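Local coordinates for N-acetyltransferase (Staphylococcus aureus subsp. aureus, PDB 4M85), which probably transfers an acetyl group from acetyl-coenzyme A to an amino group of an unassigned acceptor, using a GNAT fold, at residues A[71-76]-A[133-138]; A[44-49]-A[91-96]; A[104-109]-A[173-178]; A[17-22]-A[118-123]; A[151-156]-A[179-184]. All blocks are in the same frame, centred on the assembly; numbering follows the deposited sequence.

How the interactions relate
Four of the five contacts involve the central mixed sheet. Interactions 1 and 4 lie on opposite faces of it, packing helix 130-140 and helix 13-26 against the neighbouring strands 68-77 and 114-121; interaction 1 is wholly buried, interaction 4 runs out toward a surface edge, and both are apolar. Interactions 3 and 5 share the hairpin of strands 168-175 and 178-184 and are more polar: backbone pairing and one water in interaction 5, a loop held by a tyrosine hydroxyl and another water in interaction 3. Interaction 2, whose centre lies about 17 Å from that of the chain, joins a helix to a loop and combines a lysine-to-carbonyl hydrogen bond with leucine packing; its helix packs on that of interaction 4.

Interaction 1 (A[71-76]-A[133-138]); sequences GCIISY and KLLTSL
Ile-73 is the hub of this strand-to-helix contact, and its packing shows how a single branched residue can serve three helical neighbours. Its CG1 stands anti to the backbone N (chi1 -174°) and chi2 is also extended, so CD1 is carried straight up from the strand into the helix. There CD1 lies 3.6 Å from Leu-138 CD2 and 3.8 Å from the backbone CA of Leu-135, while the other branch, CG2, meets Leu-134 CB at 4.0 Å. Ile-73 and Leu-134 run alongside each other in opposite senses, Leu-134 reaching down as Ile-73 reaches up, whereas Leu-138 crosses Ile-73 obliquely. The downward reach ends with Leu-134 CD1 resting 3.7 Å from the backbone N of Cys-72. Farther along the strand, Leu-138 CD2 also touches Ser-75 OG at 3.5 Å, so this one methyl spans two residues that point to the same side of the sheet. Every residue that touches across this interface is buried. The other flank of the helix turns toward solvent: Lys-133 and Thr-136 are exposed, and Ser-137 is partly so. The axes of the two short segments come within 8.5 Å and run at 38° to each other, and the helical contacts recur at Leu-134 and Leu-138, one turn apart. Around this core, strand 114-121 adds Ile-119 beside Ile-73 and Ile-116 beside Leu-135, strand 60-65 brings Leu-61 against Ile-73, and Ile-5 of strand 4-7 touches Leu-134, so that helix 130-140 lies across one face of several adjoining strands.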
# COMPACT_ATOMS: atom_id res chain seq x y z
N GLY A 71 11.30 3.70 0.87
CA GLY A 71 9.87 3.85 0.68
C GLY A 71 9.35 2.87 -0.33
O GLY A 71 10.12 2.22 -1.04
N CYS A 72 8.02 2.81 -0.45
CA CYS A 72 7.40 1.93 -1.44
C CYS A 72 6.03 2.40 -1.86
O CYS A 72 5.41 3.21 -1.18
CB CYS A 72 7.30 0.50 -0.95
SG CYS A 72 6.05 0.24 0.31
N ILE A 73 5.61 1.89 -3.02
CA ILE A 73 4.30 2.17 -3.58
C ILE A 73 3.64 0.85 -4.02
O ILE A 73 4.29 0.03 -4.64
CB ILE A 73 4.36 3.19 -4.75
CG1 ILE A 73 2.95 3.55 -5.18
CG2 ILE A 73 5.17 2.66 -5.94
CD1 ILE A 73 2.83 4.88 -5.89
N ILE A 74 2.37 0.65 -3.66
CA ILE A 74 1.70 -0.67 -3.81
C ILE A 74 0.45 -0.46 -4.64
O ILE A 74 -0.37 0.36 -4.29
CB ILE A 74 1.27 -1.27 -2.44
CG1 ILE A 74 2.45 -1.24 -1.47
CG2 ILE A 74 0.74 -2.70 -2.60
CD1 ILE A 74 2.17 -1.81 -0.08
N SER A 75 0.34 -1.19 -5.75
CA SER A 75 -0.75 -1.04 -6.70
C SER A 75 -1.05 -2.36 -7.42
O SER A 75 -0.18 -3.18 -7.58
CB SER A 75 -0.41 0.02 -7.72
OG SER A 75 0.67 -0.38 -8.54
N TYR A 76 -2.30 -2.51 -7.86
CA TYR A 76 -2.81 -3.75 -8.50
C TYR A 76 -4.21 -3.46 -9.08
O TYR A 76 -4.84 -2.45 -8.71
CB TYR A 76 -2.87 -4.90 -7.48
CG TYR A 76 -3.44 -4.47 -6.16
CD1 TYR A 76 -2.61 -4.20 -5.08
CD2 TYR A 76 -4.80 -4.28 -5.99
CE1 TYR A 76 -3.12 -3.76 -3.87
CE2 TYR A 76 -5.31 -3.85 -4.78
CZ TYR A 76 -4.47 -3.58 -3.73
OH TYR A 76 -5.01 -3.15 -2.53
N LYS A 133 8.22 10.84 -6.44
CA LYS A 133 9.02 10.12 -7.42
C LYS A 133 8.46 8.73 -7.69
O LYS A 133 8.46 8.25 -8.83
CB LYS A 133 10.48 10.01 -6.95
CG LYS A 133 11.28 11.31 -7.02
CD LYS A 133 12.71 11.07 -6.53
CE LYS A 133 13.36 12.30 -5.92
NZ LYS A 133 13.32 13.46 -6.86
N LEU A 134 8.02 8.05 -6.64
CA LEU A 134 7.48 6.69 -6.80
C LEU A 134 6.18 6.74 -7.56
O LEU A 134 5.93 5.93 -8.45
CB LEU A 134 7.27 6.01 -5.45
CG LEU A 134 8.50 5.41 -4.81
CD1 LEU A 134 8.14 5.00 -3.41
CD2 LEU A 134 9.00 4.23 -5.62
N LEU A 135 5.36 7.71 -7.22
CA LEU A 135 4.07 7.88 -7.88
C LEU A 135 4.24 8.23 -9.38
O LEU A 135 3.61 7.62 -10.25
CB LEU A 135 3.27 8.96 -7.15
CG LEU A 135 1.86 9.29 -7.65
CD1 LEU A 135 1.07 8.00 -7.75
CD2 LEU A 135 1.15 10.28 -6.75
N THR A 136 5.08 9.21 -9.66
CA THR A 136 5.33 9.65 -11.03
C THR A 136 5.84 8.48 -11.89
O THR A 136 5.35 8.23 -12.97
CB THR A 136 6.30 10.82 -11.01
OG1 THR A 136 5.66 11.93 -10.42
CG2 THR A 136 6.75 11.24 -12.40
N SER A 137 6.79 7.74 -11.36
CA SER A 137 7.36 6.64 -12.09
C SER A 137 6.35 5.50 -12.30
O SER A 137 6.35 4.86 -13.35
CB SER A 137 8.63 6.16 -11.40
OG SER A 137 8.91 4.85 -11.77
N LEU A 138 5.48 5.25 -11.31
CA LEU A 138 4.44 4.23 -11.44
C LEU A 138 3.41 4.63 -12.50
O LEU A 138 2.96 3.78 -13.28
CB LEU A 138 3.73 4.00 -10.10
CG LEU A 138 2.58 2.98 -10.10
CD1 LEU A 138 3.10 1.61 -10.48
CD2 LEU A 138 1.90 2.92 -8.73

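Interaction 2 (A[44-49]-A[91-96]); sequences IEKSCV and LDLPEE
Lys-46 stretches out from helix 37-49 as an almost fully extended chain, past the leucines of the 91-96 segment. Its CG is anti to the carbonyl carbon, and the torsions beyond it are all extended, which delivers NZ to the carbonyl of Asp-92: NZ donates to Asp-92 O at 2.7 Å, approaching nearly along the C=O axis (170°). The same ammonium forms a salt bridge with Asp-42 one helical turn earlier, so two acceptors fix the tip. Midway along the chain, Lys-46 CD passes 4.2 Å from Leu-93 CD2. Leu-91 comes at the helix with its fork, one methyl per residue: CD2 lies 3.6 Å from Lys-46 O, and CD1 sits 3.6 Å from Ser-47 CA. Ser-47 turns its hydroxyl back along its own helix, with OG between the backbone N and the carbonyl carbon (chi1 80°). OG donates to Ile-44 O over a very short 2.5 Å, in the carbonyl plane and on a lone pair, and Thr-55 OG1 is a second hydrogen-bond partner. Pro-94 then occupies the N-cap position of helix 95-98. A lysine-to-carbonyl bond and leucine packing thus join helix 37-49, the second long helix of this GNAT fold, to the connection between strands 68-77 and 114-121.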
# COMPACT_ATOMS: atom_id res chain seq x y z
N ILE A 44 2.57 -9.95 7.62
CA ILE A 44 2.66 -9.06 6.45
C ILE A 44 3.85 -9.48 5.60
O ILE A 44 3.75 -9.50 4.39
CB ILE A 44 2.78 -7.56 6.85
CG1 ILE A 44 1.54 -7.08 7.60
CG2 ILE A 44 2.95 -6.65 5.66
CD1 ILE A 44 1.81 -5.93 8.56
N GLU A 45 4.96 -9.82 6.23
CA GLU A 45 6.14 -10.29 5.54
C GLU A 45 5.78 -11.50 4.67
O GLU A 45 6.19 -11.59 3.52
CB GLU A 45 7.22 -10.72 6.54
CG GLU A 45 7.88 -9.59 7.33
CD GLU A 45 8.61 -10.10 8.56
OE1 GLU A 45 8.79 -11.32 8.66
OE2 GLU A 45 9.00 -9.28 9.45
N LYS A 46 5.03 -12.43 5.23
CA LYS A 46 4.65 -13.62 4.47
C LYS A 46 3.70 -13.24 3.34
O LYS A 46 3.75 -13.86 2.27
CB LYS A 46 4.00 -14.67 5.39
CG LYS A 46 4.99 -15.40 6.27
CD LYS A 46 4.28 -16.18 7.38
CE LYS A 46 5.23 -17.16 8.06
NZ LYS A 46 4.78 -17.47 9.44
N SER A 47 2.83 -12.25 3.60
CA SER A 47 1.87 -11.75 2.61
C SER A 47 2.56 -11.24 1.34
O SER A 47 1.93 -11.18 0.28
CB SER A 47 0.97 -10.65 3.18
OG SER A 47 1.57 -9.36 3.24
N CYS A 48 3.84 -10.87 1.46
CA CYS A 48 4.62 -10.29 0.36
C CYS A 48 5.18 -11.34 -0.59
O CYS A 48 5.43 -10.99 -1.73
CB CYS A 48 5.80 -9.44 0.89
SG CYS A 48 5.35 -7.92 1.79
N VAL A 49 5.37 -12.58 -0.13
CA VAL A 49 6.04 -13.63 -0.92
C VAL A 49 5.28 -14.95 -1.05
O VAL A 49 5.37 -15.58 -2.07
CB VAL A 49 7.51 -13.93 -0.44
CG1 VAL A 49 8.43 -12.76 -0.73
CG2 VAL A 49 7.58 -14.30 1.02
N LEU A 91 -1.67 -17.95 3.89
CA LEU A 91 -0.42 -17.71 4.63
C LEU A 91 -0.30 -18.66 5.81
O LEU A 91 -1.32 -19.15 6.32
CB LEU A 91 -0.35 -16.24 5.11
CG LEU A 91 -0.49 -15.18 4.02
CD1 LEU A 91 -0.45 -13.76 4.57
CD2 LEU A 91 0.57 -15.40 2.95
N ASP A 92 0.93 -18.91 6.25
CA ASP A 92 1.20 -19.79 7.38
C ASP A 92 1.23 -18.95 8.66
O ASP A 92 2.29 -18.42 9.02
CB ASP A 92 2.54 -20.52 7.22
CG ASP A 92 2.69 -21.20 5.88
OD1 ASP A 92 1.75 -21.90 5.43
OD2 ASP A 92 3.78 -21.04 5.27
N LEU A 93 0.08 -18.88 9.32
CA LEU A 93 -0.17 -17.93 10.39
C LEU A 93 -0.66 -18.62 11.66
O LEU A 93 -1.37 -19.62 11.59
CB LEU A 93 -1.22 -16.91 9.95
CG LEU A 93 -0.85 -16.06 8.73
CD1 LEU A 93 -1.98 -15.08 8.46
CD2 LEU A 93 0.47 -15.32 8.95
N PRO A 94 -0.28 -18.08 12.82
CA PRO A 94 -0.83 -18.56 14.08
C PRO A 94 -2.33 -18.33 14.19
O PRO A 94 -2.88 -17.39 13.58
CB PRO A 94 -0.06 -17.77 15.14
CG PRO A 94 0.51 -16.59 14.42
CD PRO A 94 0.74 -17.04 13.02
N GLU A 95 -2.97 -19.20 14.95
CA GLU A 95 -4.41 -19.22 15.05
C GLU A 95 -4.93 -17.90 15.63
O GLU A 95 -6.04 -17.46 15.34
CB GLU A 95 -4.85 -20.41 15.93
CG GLU A 95 -6.25 -20.91 15.63
CD GLU A 95 -6.41 -21.44 14.22
OE1 GLU A 95 -5.40 -21.85 13.60
OE2 GLU A 95 -7.56 -21.44 13.72
N GLU A 96 -4.11 -17.28 16.44
CA GLU A 96 -4.49 -16.06 17.12
C GLU A 96 -4.71 -14.89 16.15
O GLU A 96 -5.58 -14.06 16.38
CB GLU A 96 -3.41 -15.71 18.15
CG GLU A 96 -3.76 -14.54 19.03
CD GLU A 96 -2.72 -14.33 20.12
OE1 GLU A 96 -1.81 -15.17 20.24
OE2 GLU A 96 -2.82 -13.31 20.84

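Interaction 3 (A[104-109]-A[173-178])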
# COMPACT_ATOMS: atom_id res chain seq x y z
N LEU A 104 -8.15 -6.53 5.48
CA LEU A 104 -8.77 -5.44 4.72
C LEU A 104 -9.92 -5.92 3.82
O LEU A 104 -9.79 -5.91 2.61
CB LEU A 104 -7.67 -4.72 3.90
CG LEU A 104 -6.68 -3.80 4.63
CD1 LEU A 104 -5.43 -3.59 3.78
CD2 LEU A 104 -7.29 -2.44 4.97
N PRO A 105 -11.05 -6.39 4.42
CA PRO A 105 -12.22 -6.92 3.68
C PRO A 105 -12.94 -5.94 2.76
O PRO A 105 -13.52 -6.37 1.77
CB PRO A 105 -13.18 -7.34 4.79
CG PRO A 105 -12.75 -6.56 6.01
CD PRO A 105 -11.26 -6.49 5.88
N VAL A 106 -12.90 -4.64 3.09
CA VAL A 106 -13.62 -3.64 2.32
C VAL A 106 -12.98 -3.46 0.95
O VAL A 106 -11.73 -3.45 0.82
CB VAL A 106 -13.72 -2.29 3.08
CG1 VAL A 106 -14.53 -1.26 2.28
CG2 VAL A 106 -14.37 -2.50 4.45
N LYS A 107 -13.83 -3.34 -0.07
CA LYS A 107 -13.44 -3.06 -1.43
C LYS A 107 -13.15 -1.56 -1.52
O LYS A 107 -14.07 -0.75 -1.48
CB LYS A 107 -14.58 -3.45 -2.41
CG LYS A 107 -14.18 -3.56 -3.87
CD LYS A 107 -15.35 -4.04 -4.73
CE LYS A 107 -14.98 -4.23 -6.19
NZ LYS A 107 -15.03 -2.96 -6.97
N GLU A 108 -11.87 -1.21 -1.62
CA GLU A 108 -11.44 0.20 -1.62
C GLU A 108 -11.48 0.83 -3.02
O GLU A 108 -11.53 2.04 -3.13
CB GLU A 108 -10.01 0.34 -1.01
CG GLU A 108 -9.83 -0.26 0.39
CD GLU A 108 -8.42 -0.09 0.96
OE1 GLU A 108 -7.63 0.72 0.42
OE2 GLU A 108 -8.07 -0.77 1.95
N ALA A 109 -11.48 0.01 -4.08
CA ALA A 109 -11.33 0.49 -5.45
C ALA A 109 -12.48 0.08 -6.35
O ALA A 109 -13.44 -0.53 -5.91
CB ALA A 109 -10.02 -0.00 -6.02
N ILE A 173 -15.12 8.24 -0.01
CA ILE A 173 -15.38 6.88 0.48
C ILE A 173 -14.99 6.76 1.94
O ILE A 173 -13.98 7.34 2.38
CB ILE A 173 -14.64 5.81 -0.38
CG1 ILE A 173 -15.02 4.40 0.08
CG2 ILE A 173 -13.13 6.01 -0.34
CD1 ILE A 173 -14.55 3.29 -0.85
N GLU A 174 -15.83 6.07 2.70
CA GLU A 174 -15.54 5.80 4.11
C GLU A 174 -14.93 4.42 4.21
O GLU A 174 -15.46 3.47 3.66
CB GLU A 174 -16.79 5.84 4.99
CG GLU A 174 -16.46 5.77 6.46
CD GLU A 174 -17.67 5.75 7.38
OE1 GLU A 174 -18.82 5.61 6.91
OE2 GLU A 174 -17.43 5.85 8.61
N LEU A 175 -13.83 4.34 4.94
CA LEU A 175 -13.10 3.10 5.14
C LEU A 175 -12.65 3.05 6.57
O LEU A 175 -11.91 3.93 7.01
CB LEU A 175 -11.86 3.06 4.22
CG LEU A 175 -12.12 3.01 2.71
CD1 LEU A 175 -10.79 2.99 1.96
CD2 LEU A 175 -12.92 1.78 2.36
N TYR A 176 -13.10 2.02 7.29
CA TYR A 176 -12.77 1.82 8.70
C TYR A 176 -12.90 3.10 9.52
O TYR A 176 -11.97 3.51 10.20
CB TYR A 176 -11.37 1.19 8.79
CG TYR A 176 -11.23 0.03 7.81
CD1 TYR A 176 -11.78 -1.21 8.10
CD2 TYR A 176 -10.62 0.20 6.58
CE1 TYR A 176 -11.68 -2.27 7.22
CE2 TYR A 176 -10.53 -0.84 5.68
CZ TYR A 176 -11.06 -2.07 6.00
OH TYR A 176 -10.98 -3.11 5.12
N LYS A 177 -14.06 3.74 9.42
CA LYS A 177 -14.39 4.93 10.22
C LYS A 177 -13.55 6.17 9.92
O LYS A 177 -13.49 7.08 10.76
CB LYS A 177 -14.32 4.64 11.74
CG LYS A 177 -14.98 3.33 12.22
CD LYS A 177 -16.48 3.28 11.95
CE LYS A 177 -17.29 3.89 13.09
NZ LYS A 177 -18.58 4.46 12.59
N HIS A 178 -12.87 6.21 8.77
CA HIS A 178 -12.23 7.45 8.32
C HIS A 178 -12.65 7.73 6.89
O HIS A 178 -12.90 6.79 6.11
CB HIS A 178 -10.70 7.41 8.44
CG HIS A 178 -10.20 7.29 9.85
ND1 HIS A 178 -9.22 6.40 10.23
CD2 HIS A 178 -10.56 7.95 10.98
CE1 HIS A 178 -8.99 6.51 11.53
NE2 HIS A 178 -9.79 7.45 12.01
O HOH W 1 -10.07 -2.45 2.85
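Water 1 is gripped three times: it accepts from Tyr-176 OH at 2.5 Å and donates to Val-106 O and to Glu-108 OE2, each at 2.8 Å. It lies in the plane of the Tyr-176 ring, at the edge. The tyrosine hydroxyl is itself held twice, because while it donates to the water it accepts from Val-106 N over 3.2 Å, with an N-H...O angle of 159°. Hydroxyl and water together therefore satisfy both the N-H and the C=O of Val-106, so the hairpin and water 1 grip the loop through its backbone at this residue. Glu-108, an extended side chain, is kept in position at its other oxygen, where OE1 bonds to Tyr-115 OH; the water probably helps stabilise its negative charge. Apolar groups crowd round the polar centre. Val-106 and Tyr-176 meet tip to tip, with CG2 3.7 Å from CZ, and the Leu-104 and Tyr-176 side chains cross at about a right angle, with CD2 of Leu-104 3.7 Å from CE2 of Tyr-176. Leu-175 splays its two methyls: CD2 presses on Val-106 CG1 at 3.4 Å, tighter than ordinary van der Waals contact, while CD1 lies 3.7 Å from Glu-108 CG, the two side chains crossing nearly perpendicularly. Tyr-176 can reach the loop because it occupies a turn: it and Lys-177 both have positive phi, as the central residues of a type I' turn require, and Leu-175 and His-178 exchange backbone bonds across it. This is the tight two-residue hairpin joining the last two strands of the GNAT fold, here docked on the loop that leads into strand 114-121.

Interaction 4 (A[17-22]-A[118-123]); sequences AKLVYM and TIATFA
Strand 114-121, the fourth of the GNAT sheet, runs under the first long helix, 13-26, their short axes 8.5 Å apart and crossing at 111°. Leu-19 makes the main reach to the strand. Its CG is anti to the carbonyl carbon (chi1 -77°), and CD2 comes to rest against three things at once. One is Ala-120 CB, 3.8 Å away. Another is the backbone leaving the strand, with Phe-122 N 3.6 Å from CD2. The third is the face of the Phe-122 ring: CD2 stands 3.9 Å from its centroid and only 4° off the normal, a CH-pi contact centred on the ring, while Leu-19 CG meets the ring atom CZ at 3.7 Å. Lys-18 takes the ring differently, placing CB in its plane at the edge, 4.0 Å from CE1, before its extended chain leads the charged end away. Met-22 brings CE near Thr-121 O, whose hydrogen bond comes from Arg-126. That arginine opens an R-x-x-G-x-A sequence matching the motif that in relatives binds the pyrophosphate of acetyl-CoA. The contact is apolar and probably dispersion-dominated, without a hydrogen bond between the two segments: here helix and strand meet by shape fit and a methyl over a ring.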
# COMPACT_ATOMS: atom_id res chain seq x y z
N ALA A 17 7.16 -4.62 5.22
CA ALA A 17 6.26 -4.94 6.33
C ALA A 17 6.20 -3.82 7.37
O ALA A 17 5.15 -3.48 7.88
CB ALA A 17 6.70 -6.25 6.98
N LYS A 18 7.33 -3.20 7.67
CA LYS A 18 7.33 -2.11 8.65
C LYS A 18 6.51 -0.94 8.13
O LYS A 18 5.70 -0.36 8.87
CB LYS A 18 8.76 -1.70 8.98
CG LYS A 18 9.54 -2.79 9.68
CD LYS A 18 10.94 -2.29 10.02
CE LYS A 18 11.91 -3.43 10.31
NZ LYS A 18 13.27 -2.88 10.56
N LEU A 19 6.69 -0.63 6.85
CA LEU A 19 5.94 0.46 6.21
C LEU A 19 4.43 0.20 6.24
O LEU A 19 3.66 1.09 6.63
CB LEU A 19 6.42 0.66 4.77
CG LEU A 19 7.75 1.40 4.56
CD1 LEU A 19 8.31 1.20 3.16
CD2 LEU A 19 7.63 2.90 4.86
N VAL A 20 4.01 -1.00 5.82
CA VAL A 20 2.59 -1.38 5.80
C VAL A 20 2.07 -1.39 7.24
O VAL A 20 1.01 -0.88 7.51
CB VAL A 20 2.38 -2.78 5.13
CG1 VAL A 20 0.95 -3.30 5.33
CG2 VAL A 20 2.71 -2.71 3.65
N TYR A 21 2.83 -1.97 8.15
CA TYR A 21 2.44 -1.98 9.55
C TYR A 21 2.11 -0.56 10.05
O TYR A 21 1.10 -0.35 10.73
CB TYR A 21 3.53 -2.60 10.43
CG TYR A 21 3.09 -2.73 11.85
CD1 TYR A 21 3.41 -1.76 12.81
CD2 TYR A 21 2.32 -3.81 12.24
CE1 TYR A 21 2.96 -1.88 14.13
CE2 TYR A 21 1.86 -3.94 13.53
CZ TYR A 21 2.17 -2.98 14.47
OH TYR A 21 1.69 -3.18 15.75
N MET A 22 2.97 0.40 9.73
CA MET A 22 2.75 1.79 10.17
C MET A 22 1.46 2.35 9.61
O MET A 22 0.70 3.01 10.31
CB MET A 22 3.92 2.69 9.75
CG MET A 22 5.06 2.74 10.77
SD MET A 22 6.59 3.26 9.99
CE MET A 22 6.05 4.57 8.86
N THR A 118 -1.23 2.09 -1.44
CA THR A 118 -0.29 2.55 -0.42
C THR A 118 0.89 3.30 -1.05
O THR A 118 1.47 2.84 -2.03
CB THR A 118 0.31 1.34 0.38
OG1 THR A 118 -0.73 0.58 1.00
CG2 THR A 118 1.23 1.82 1.43
N ILE A 119 1.22 4.48 -0.49
CA ILE A 119 2.47 5.18 -0.78
C ILE A 119 3.08 5.54 0.54
O ILE A 119 2.50 6.34 1.26
CB ILE A 119 2.28 6.49 -1.57
CG1 ILE A 119 1.55 6.25 -2.86
CG2 ILE A 119 3.65 7.09 -1.86
CD1 ILE A 119 1.15 7.51 -3.60
N ALA A 120 4.23 4.94 0.88
CA ALA A 120 4.76 5.05 2.23
C ALA A 120 6.26 5.33 2.24
O ALA A 120 7.01 4.81 1.42
CB ALA A 120 4.45 3.78 3.03
N THR A 121 6.70 6.18 3.17
CA THR A 121 8.12 6.53 3.27
C THR A 121 8.54 6.41 4.73
O THR A 121 7.81 6.83 5.61
CB THR A 121 8.41 7.97 2.75
OG1 THR A 121 7.84 8.14 1.46
CG2 THR A 121 9.89 8.24 2.60
N PHE A 122 9.72 5.84 4.99
CA PHE A 122 10.29 5.87 6.34
C PHE A 122 10.60 7.32 6.77
O PHE A 122 11.07 8.15 5.98
CB PHE A 122 11.56 5.03 6.43
CG PHE A 122 11.31 3.55 6.44
CD1 PHE A 122 10.63 2.95 7.51
CD2 PHE A 122 11.74 2.75 5.39
CE1 PHE A 122 10.40 1.59 7.52
CE2 PHE A 122 11.51 1.38 5.39
CZ PHE A 122 10.84 0.81 6.46
N ALA A 123 10.32 7.61 8.04
CA ALA A 123 10.52 8.96 8.61
C ALA A 123 11.92 9.55 8.34
O ALA A 123 12.06 10.72 8.06
CB ALA A 123 10.21 8.92 10.11

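Interaction 5 (A[151-156]-A[179-184])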
# COMPACT_ATOMS: atom_id res chain seq x y z
N CYS A 151 -7.32 9.26 -0.70
CA CYS A 151 -6.53 10.23 0.09
C CYS A 151 -7.31 10.66 1.31
O CYS A 151 -8.39 11.24 1.19
CB CYS A 151 -6.24 11.46 -0.77
SG CYS A 151 -5.21 12.74 -0.00
N ASP A 152 -6.76 10.41 2.48
CA ASP A 152 -7.31 10.94 3.74
C ASP A 152 -7.74 12.41 3.57
O ASP A 152 -6.93 13.26 3.22
CB ASP A 152 -6.28 10.80 4.86
CG ASP A 152 -6.73 11.47 6.20
OD1 ASP A 152 -7.94 11.70 6.43
OD2 ASP A 152 -5.83 11.79 7.01
N ILE A 153 -9.01 12.70 3.84
CA ILE A 153 -9.55 14.05 3.69
C ILE A 153 -8.86 15.07 4.60
O ILE A 153 -8.95 16.28 4.35
CB ILE A 153 -11.09 14.11 3.88
CG1 ILE A 153 -11.49 13.84 5.33
CG2 ILE A 153 -11.80 13.14 2.94
CD1 ILE A 153 -12.86 14.41 5.63
N ASN A 154 -8.16 14.61 5.63
CA ASN A 154 -7.47 15.53 6.53
C ASN A 154 -6.05 15.83 6.11
O ASN A 154 -5.38 16.65 6.73
CB ASN A 154 -7.46 14.98 7.95
CG ASN A 154 -8.85 14.86 8.54
OD1 ASN A 154 -9.73 15.69 8.28
ND2 ASN A 154 -9.06 13.83 9.32
N ASN A 155 -5.61 15.17 5.03
CA ASN A 155 -4.26 15.31 4.54
C ASN A 155 -4.18 16.15 3.27
O ASN A 155 -4.07 15.62 2.14
CB ASN A 155 -3.66 13.93 4.35
CG ASN A 155 -2.18 13.97 4.10
OD1 ASN A 155 -1.62 15.01 3.75
ND2 ASN A 155 -1.53 12.83 4.25
N GLU A 156 -4.18 17.47 3.45
CA GLU A 156 -4.18 18.41 2.31
C GLU A 156 -2.89 18.39 1.51
O GLU A 156 -2.89 18.60 0.29
CB GLU A 156 -4.49 19.85 2.76
CG GLU A 156 -4.78 20.76 1.56
CD GLU A 156 -4.98 22.20 1.92
OE1 GLU A 156 -4.00 22.83 2.41
OE2 GLU A 156 -6.10 22.72 1.71
N MET A 179 -12.76 9.01 6.56
CA MET A 179 -13.20 9.44 5.24
C MET A 179 -12.00 9.72 4.31
O MET A 179 -10.97 10.29 4.71
CB MET A 179 -14.07 10.70 5.37
CG MET A 179 -15.17 10.82 4.34
SD MET A 179 -16.38 9.46 4.29
CE MET A 179 -16.71 9.28 6.02
N TYR A 180 -12.15 9.32 3.05
CA TYR A 180 -11.11 9.48 2.05
C TYR A 180 -11.65 10.10 0.76
O TYR A 180 -12.77 9.80 0.33
CB TYR A 180 -10.51 8.12 1.70
CG TYR A 180 -9.81 7.44 2.85
CD1 TYR A 180 -10.53 6.71 3.79
CD2 TYR A 180 -8.44 7.52 3.01
CE1 TYR A 180 -9.88 6.07 4.83
CE2 TYR A 180 -7.79 6.90 4.04
CZ TYR A 180 -8.52 6.18 4.95
OH TYR A 180 -7.88 5.56 6.01
N HIS A 181 -10.83 10.90 0.10
CA HIS A 181 -11.13 11.38 -1.25
C HIS A 181 -10.75 10.29 -2.24
O HIS A 181 -9.58 9.91 -2.32
CB HIS A 181 -10.31 12.61 -1.59
CG HIS A 181 -10.63 13.82 -0.75
ND1 HIS A 181 -11.84 14.48 -0.84
CD2 HIS A 181 -9.87 14.54 0.10
CE1 HIS A 181 -11.82 15.53 -0.04
NE2 HIS A 181 -10.63 15.59 0.54
N HIS A 182 -11.71 9.80 -3.01
CA HIS A 182 -11.41 8.88 -4.10
C HIS A 182 -10.97 9.72 -5.30
O HIS A 182 -11.71 10.60 -5.74
CB HIS A 182 -12.61 8.00 -4.44
CG HIS A 182 -12.27 6.85 -5.34
ND1 HIS A 182 -11.63 5.71 -4.88
CD2 HIS A 182 -12.44 6.68 -6.67
CE1 HIS A 182 -11.45 4.88 -5.89
NE2 HIS A 182 -11.93 5.45 -6.99
N LEU A 183 -9.77 9.46 -5.79
CA LEU A 183 -9.14 10.24 -6.87
C LEU A 183 -8.77 9.34 -8.04
O LEU A 183 -8.37 8.20 -7.84
CB LEU A 183 -7.87 10.91 -6.35
CG LEU A 183 -8.02 11.81 -5.12
CD1 LEU A 183 -6.70 12.42 -4.69
CD2 LEU A 183 -9.01 12.90 -5.42
N ILE A 184 -8.87 9.87 -9.26
CA ILE A 184 -8.50 9.14 -10.47
C ILE A 184 -7.67 9.96 -11.44
O ILE A 184 -7.81 11.20 -11.50
CB ILE A 184 -9.73 8.63 -11.22
CG1 ILE A 184 -10.70 9.80 -11.49
CG2 ILE A 184 -10.43 7.57 -10.39
CD1 ILE A 184 -11.46 9.68 -12.80
O HOH W 2 -10.37 17.63 2.43
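Two antiparallel strands of the GNAT sheet, 147-152 and 178-184, meet here at the point where the first of them ends. Cys-151 and His-181 form a hydrogen-bonded pair: Cys-151 N donates to His-181 O at 2.9 Å, in the carbonyl plane on a lone pair, and His-181 N returns a bond to Cys-151 O at 2.7 Å, from above that carbonyl's plane. Asp-152 and Tyr-180 follow as a non-hydrogen-bonded pair on the opposite face, and Ile-153 N adds one last bond, to Met-179 O at 3.2 Å and almost straight (175°). Past it the chain turns away. Ile-153 packs over the other strand, with its CG2 beside the backbone N and its CG1 in the crowded position (chi1 69°). CG2 stands over the centre of the His-181 ring, 3.6 Å from its centroid, a CH-pi contact in which the two side chains cross at about a right angle, and CD1 lies 3.9 Å from Met-179 CB. Farther out, the departure is shaped by an Asx turn, Asn-154 N donating to Asp-152 OD1 at 3.0 Å, inside a type I turn from Asp-152 to Asn-155. Asn-155 is the N-cap of helix 156-164, its OD1 accepting from Ala-158 N, so strand 147-152 passes through a single turn into helix 156-164. The His-181 ring is held from both of its nitrogens: ND1 bonds to Gln-172 OE1, while NE2 meets water 2, lying in the ring plane, at 2.8 Å, and that water donates to Ile-153 O at 2.7 Å.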